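Local coordinates for geranylgeranyl Pyrophosphate Synthetase (Geoglobus acetivorans, PDB 5JFQ) that catalyses the stepwise addition of three isopentenyl diphosphate molecules to dimethylallyl diphosphate, giving mainly geranylgeranyl diphosphate and less farnesyl diphosphate, at the interface of chains A and B. Sequence-based numbering; all coordinates share one arbitrary frame. Chains: chain A/B, Geranylgeranyl Pyrophosphate Synthetase.

Contact 1: the interface of chains A and B. Residues chain A 27-29, 33, 114, 117-118, 121; chain B 142, 145, 148-149.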
loop_
_atom_site.group_PDB
_atom_site.type_symbol
_atom_site.label_atom_id
_atom_site.label_comp_id
_atom_site.label_asym_id
_atom_site.label_seq_id
_atom_site.Cartn_x
_atom_site.Cartn_y
_atom_site.Cartn_z
ATOM N N GLN A 27 10.631 -14.692 3.090
ATOM C CA GLN A 27 11.866 -14.084 3.570
ATOM C C GLN A 27 11.758 -13.816 5.064
ATOM O O GLN A 27 10.720 -14.048 5.689
ATOM C CB GLN A 27 12.170 -12.780 2.826
ATOM C CG GLN A 27 12.230 -12.939 1.331
ATOM C CD GLN A 27 12.143 -11.612 0.655
ATOM O OE1 GLN A 27 12.358 -10.575 1.291
ATOM N NE2 GLN A 27 11.799 -11.615 -0.625
ATOM N N GLU A 28 12.852 -13.303 5.640
ATOM C CA GLU A 28 12.804 -12.726 6.974
ATOM C C GLU A 28 12.330 -11.277 6.880
ATOM O O GLU A 28 12.610 -10.596 5.894
ATOM C CB GLU A 28 14.182 -12.782 7.643
ATOM C CG GLU A 28 14.779 -14.180 7.779
ATOM C CD GLU A 28 14.079 -15.022 8.845
ATOM O OE1 GLU A 28 13.373 -14.434 9.702
ATOM O OE2 GLU A 28 14.230 -16.271 8.826
ATOM N N PRO A 29 11.577 -10.785 7.867
ATOM C CA PRO A 29 11.028 -11.479 9.032
ATOM C C PRO A 29 10.012 -12.520 8.604
ATOM O O PRO A 29 9.110 -12.207 7.830
ATOM C CB PRO A 29 10.364 -10.357 9.832
ATOM C CG PRO A 29 11.008 -9.087 9.327
ATOM C CD PRO A 29 11.272 -9.346 7.891
ATOM N N TYR A 33 6.350 -12.537 6.266
ATOM C CA TYR A 33 6.278 -13.121 4.936
ATOM C C TYR A 33 5.372 -14.341 4.876
ATOM O O TYR A 33 4.744 -14.585 3.838
ATOM C CB TYR A 33 7.690 -13.412 4.416
ATOM C CG TYR A 33 8.316 -12.120 3.927
ATOM C CD1 TYR A 33 7.933 -11.560 2.720
ATOM C CD2 TYR A 33 9.219 -11.423 4.711
ATOM C CE1 TYR A 33 8.471 -10.360 2.287
ATOM C CE2 TYR A 33 9.759 -10.233 4.293
ATOM C CZ TYR A 33 9.382 -9.700 3.084
ATOM O OH TYR A 33 9.925 -8.503 2.674
ATOM N N THR A 114 3.084 -4.903 2.699
ATOM C CA THR A 114 4.286 -5.457 2.094
ATOM C C THR A 114 4.018 -5.838 0.646
ATOM O O THR A 114 4.732 -5.405 -0.273
ATOM C CB THR A 114 4.773 -6.678 2.885
ATOM O OG1 THR A 114 5.135 -6.294 4.219
ATOM C CG2 THR A 114 5.984 -7.321 2.192
ATOM N N ALA A 117 3.882 -2.740 -1.711
ATOM C CA ALA A 117 5.108 -2.154 -2.231
ATOM C C ALA A 117 5.768 -3.086 -3.232
ATOM O O ALA A 117 6.276 -2.631 -4.263
ATOM C CB ALA A 117 6.065 -1.819 -1.093
ATOM N N GLU A 118 5.743 -4.395 -2.955
ATOM C CA GLU A 118 6.373 -5.358 -3.850
ATOM C C GLU A 118 5.747 -5.296 -5.231
ATOM O O GLU A 118 6.461 -5.318 -6.242
ATOM C CB GLU A 118 6.271 -6.771 -3.282
ATOM C CG GLU A 118 7.004 -6.930 -1.972
ATOM C CD GLU A 118 6.953 -8.345 -1.423
ATOM O OE1 GLU A 118 5.843 -8.896 -1.278
ATOM O OE2 GLU A 118 8.034 -8.914 -1.138
ATOM N N GLU A 121 7.452 -2.732 -6.910
ATOM C CA GLU A 121 8.825 -3.136 -7.181
ATOM C C GLU A 121 8.883 -4.103 -8.354
ATOM O O GLU A 121 9.756 -3.991 -9.226
ATOM C CB GLU A 121 9.443 -3.765 -5.947
ATOM C CG GLU A 121 10.859 -4.217 -6.168
ATOM C CD GLU A 121 11.417 -4.915 -4.959
ATOM O OE1 GLU A 121 10.694 -5.007 -3.934
ATOM O OE2 GLU A 121 12.576 -5.374 -5.029
ATOM N N ARG B 142 11.089 -0.763 -2.331
ATOM C CA ARG B 142 11.874 -1.609 -1.439
ATOM C C ARG B 142 11.957 -0.987 -0.057
ATOM O O ARG B 142 11.904 -1.684 0.967
ATOM C CB ARG B 142 13.275 -1.800 -2.005
ATOM C CG ARG B 142 13.367 -2.838 -3.089
ATOM C CD ARG B 142 14.141 -4.081 -2.596
ATOM N NE ARG B 142 13.795 -4.489 -1.231
ATOM C CZ ARG B 142 12.891 -5.418 -0.916
ATOM N NH1 ARG B 142 12.206 -6.057 -1.854
ATOM N NH2 ARG B 142 12.670 -5.716 0.361
ATOM N N VAL B 145 8.854 -1.814 1.646
ATOM C CA VAL B 145 8.898 -3.178 2.158
ATOM C C VAL B 145 9.659 -3.209 3.470
ATOM O O VAL B 145 9.259 -3.890 4.419
ATOM C CB VAL B 145 9.523 -4.130 1.119
ATOM C CG1 VAL B 145 9.748 -5.503 1.719
ATOM C CG2 VAL B 145 8.647 -4.221 -0.136
ATOM N N CYS B 148 7.826 -1.867 6.507
ATOM C CA CYS B 148 6.926 -2.918 6.970
ATOM C C CYS B 148 7.698 -3.992 7.724
ATOM O O CYS B 148 7.260 -4.470 8.777
ATOM C CB CYS B 148 6.181 -3.537 5.783
ATOM S SG CYS B 148 5.117 -2.412 4.871
ATOM N N GLU B 149 8.842 -4.403 7.175
ATOM C CA GLU B 149 9.705 -5.332 7.887
ATOM C C GLU B 149 10.115 -4.757 9.241
ATOM O O GLU B 149 10.128 -5.474 10.245
ATOM C CB GLU B 149 10.930 -5.665 7.032
ATOM C CG GLU B 149 10.611 -6.464 5.774
ATOM C CD GLU B 149 11.850 -6.778 4.949
ATOM O OE1 GLU B 149 12.922 -6.211 5.258
ATOM O OE2 GLU B 149 11.758 -7.586 3.990
HETATM O O HOH W 1 10.588 -8.392 -0.518
#
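B:Arg142 and A:Glu121 form a salt bridge across the homodimer interface, between helix 130-159 of chain B and helix 105-123 of chain A. Guanidinium nitrogen NH1 of B:Arg142 donates to carboxylate oxygen OE1 of A:Glu121 at 2.8 Å. The oxygen offers its syn lone pair but lies well out of the guanidinium plane, and the bond is bent (117° at H). A:Glu121 reaches over extended, with CG anti to the backbone N (chi1 179°). The arginine chain instead bends at chi2 and chi3, and its CG and CD pack against the carboxylate. An alanine in place of B:Arg142 would probably leave the A:Glu121 carboxylate without its charged mate and the nearby water without its bond to NH1.

That water links the two chains. The water lies 3.1 Å from NH1 of B:Arg142, at the guanidinium edge, and 2.7 Å from carboxylate oxygen OE2 of A:Glu118. It is also in hydrogen-bonding reach of the phenol OH of A:Tyr33.

Packing contacts fill in around these groups. B:Val145 splits its branches: CG1 lies against the phenol oxygen OH of A:Tyr33, while CG2 of B:Val145 meets CB of A:Ala117 and CG of A:Glu118, each at 3.7 Å. CD of A:Pro29, which follows a cis peptide, rests 3.6 Å from CG of B:Glu149.

The phenol OH of A:Tyr33 donates to OE2 of B:Glu149, which uses its anti lone pair and lies at the edge of the tyrosine ring; the modelled 2.4 Å between OH and OE2 is very short, so the length itself carries little weight.

Contact 2: the interface of chains A and B. Residues chain A 32, 106-107, 109-110; chain B 87, 148, 151-152, 155.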
loop_
_atom_site.group_PDB
_atom_site.type_symbol
_atom_site.label_atom_id
_atom_site.label_comp_id
_atom_site.label_asym_id
_atom_site.label_seq_id
_atom_site.Cartn_x
_atom_site.Cartn_y
_atom_site.Cartn_z
ATOM N N LEU A 32 6.106 -11.976 9.036
ATOM C CA LEU A 32 5.518 -11.092 8.043
ATOM C C LEU A 32 5.324 -11.816 6.720
ATOM O O LEU A 32 4.237 -11.779 6.133
ATOM C CB LEU A 32 6.403 -9.862 7.874
ATOM C CG LEU A 32 5.862 -8.752 6.987
ATOM C CD1 LEU A 32 4.454 -8.401 7.407
ATOM C CD2 LEU A 32 6.783 -7.555 7.107
ATOM N N PRO A 106 -2.446 -6.691 13.088
ATOM C CA PRO A 106 -1.268 -5.889 12.686
ATOM C C PRO A 106 -0.422 -6.585 11.633
ATOM O O PRO A 106 -0.076 -5.983 10.601
ATOM C CB PRO A 106 -0.510 -5.692 14.010
ATOM C CG PRO A 106 -1.555 -5.965 15.094
ATOM C CD PRO A 106 -2.375 -7.065 14.517
ATOM N N THR A 107 -0.093 -7.857 11.863
ATOM C CA THR A 107 0.602 -8.634 10.853
ATOM C C THR A 107 -0.175 -8.637 9.549
ATOM O O THR A 107 0.411 -8.528 8.469
ATOM C CB THR A 107 0.833 -10.054 11.362
ATOM O OG1 THR A 107 1.608 -9.985 12.562
ATOM C CG2 THR A 107 1.610 -10.857 10.359
ATOM N N ILE A 109 -2.239 -6.237 8.456
ATOM C CA ILE A 109 -2.108 -4.941 7.812
ATOM C C ILE A 109 -0.736 -4.817 7.166
ATOM O O ILE A 109 -0.614 -4.479 5.984
ATOM C CB ILE A 109 -2.353 -3.816 8.821
ATOM C CG1 ILE A 109 -3.760 -3.914 9.389
ATOM C CG2 ILE A 109 -2.075 -2.453 8.170
ATOM C CD1 ILE A 109 -3.939 -3.040 10.577
ATOM N N LEU A 110 0.318 -5.114 7.925
ATOM C CA LEU A 110 1.661 -5.054 7.361
ATOM C C LEU A 110 1.866 -6.061 6.246
ATOM O O LEU A 110 2.719 -5.840 5.381
ATOM C CB LEU A 110 2.720 -5.288 8.450
ATOM C CG LEU A 110 2.704 -4.192 9.487
ATOM C CD1 LEU A 110 3.442 -4.658 10.735
ATOM C CD2 LEU A 110 3.240 -2.874 8.923
ATOM N N MET B 87 -2.086 0.077 14.801
ATOM C CA MET B 87 -1.397 -1.000 15.508
ATOM C C MET B 87 -1.162 -0.657 16.968
ATOM O O MET B 87 -1.457 -1.463 17.854
ATOM C CB MET B 87 -0.065 -1.316 14.836
ATOM C CG MET B 87 -0.202 -2.302 13.704
ATOM S SD MET B 87 1.000 -2.124 12.354
ATOM C CE MET B 87 0.032 -2.844 11.051
ATOM N N CYS B 148 7.826 -1.867 6.507
ATOM C CA CYS B 148 6.926 -2.918 6.970
ATOM C C CYS B 148 7.698 -3.992 7.724
ATOM O O CYS B 148 7.260 -4.470 8.777
ATOM C CB CYS B 148 6.181 -3.537 5.783
ATOM S SG CYS B 148 5.117 -2.412 4.871
ATOM N N GLN B 151 8.459 -2.299 11.124
ATOM C CA GLN B 151 7.313 -2.239 12.026
ATOM C C GLN B 151 6.967 -3.620 12.564
ATOM O O GLN B 151 6.611 -3.769 13.739
ATOM C CB GLN B 151 6.111 -1.617 11.314
ATOM C CG GLN B 151 4.802 -1.625 12.126
ATOM C CD GLN B 151 4.860 -0.772 13.399
ATOM O OE1 GLN B 151 5.844 -0.077 13.660
ATOM N NE2 GLN B 151 3.792 -0.827 14.199
ATOM N N PHE B 152 7.078 -4.646 11.727
ATOM C CA PHE B 152 6.873 -5.999 12.223
ATOM C C PHE B 152 7.966 -6.400 13.211
ATOM O O PHE B 152 7.704 -7.124 14.175
ATOM C CB PHE B 152 6.815 -6.959 11.045
ATOM C CG PHE B 152 6.565 -8.370 11.425
ATOM C CD1 PHE B 152 5.275 -8.825 11.607
ATOM C CD2 PHE B 152 7.617 -9.251 11.581
ATOM C CE1 PHE B 152 5.043 -10.139 11.959
ATOM C CE2 PHE B 152 7.393 -10.561 11.922
ATOM C CZ PHE B 152 6.111 -11.007 12.117
ATOM N N MET B 155 7.286 -4.442 16.623
ATOM C CA MET B 155 6.175 -5.007 17.371
ATOM C C MET B 155 6.513 -6.391 17.889
ATOM O O MET B 155 6.124 -6.751 19.006
ATOM C CB MET B 155 4.927 -5.046 16.505
ATOM C CG MET B 155 4.433 -3.674 16.105
ATOM S SD MET B 155 2.817 -3.793 15.340
ATOM C CE MET B 155 3.114 -5.115 14.166
#
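A:Leu110 packs into chain B among B:Met87, B:Gln151, B:Phe152 and B:Met155. It belongs to helix 105-123. Both its methyls rest on CG of B:Gln151, CD1 also reaching B:Met155 and CD2 also lying near CE of B:Met87. CD1 of A:Leu110 meets the methyl CE of B:Met155 tip to tip at 3.5 Å. CD2 of A:Leu110 lies 3.8 Å from CG of B:Gln151. The leucine and glutamine side chains cross at about a right angle.

B:Met87, from helix 67-88, runs extended beyond CG. The methyl CE of B:Met87 reaches CG of A:Leu110 at 3.4 Å. It also meets CB and CG2 of A:Ile109, the two side chains pointing toward each other. Further back, CG of B:Met87 packs on CB of A:Pro106. CB of A:Pro106 also touches CE of B:Met155, 3.7 Å away. The thioether SD of B:Met87 accepts a weak hydrogen bond from amide NE2 of B:Gln151, within chain B.

B:Phe152 extends from helix 130-159 toward helix 30-41, with CG anti to the backbone N (chi1 -178°). One face of its ring is met near the rim by the backbone N of A:Leu32, and CB of A:Leu32 lies 3.9 Å from ring atom CG of B:Phe152. Hydroxyl OG1 of A:Thr107 lies at the ring edge, in plane, 3.5 Å from CE1 of B:Phe152. The ring thus touches two chain A helices, one over a face and one at an edge. A:Leu32 also sends its methyl CD2 to the carbonyl O of B:Cys148.

Contact across this patch is by packing; polar groups of the two chains do not pair. It joins the subunits through interlocking apolar side chains and so helps hold the homodimer together.

Contact 1 and contact 2 are neighbouring patches of one dimer interface, with the centres of their C-alpha atoms about 10 Å apart. Both draw on helices 30-41 and 105-123 of chain A and helix 130-159 of chain B. B:Cys148 belongs to both. Contact 2 adds helix 67-88 of chain B. Along the shared helices the interface passes from charged, water-linked pairing in contact 1 to apolar packing in contact 2. The two-fold symmetry repeats both patches with the chains exchanged. Together they probably fix the relative position of the helices in the homodimer.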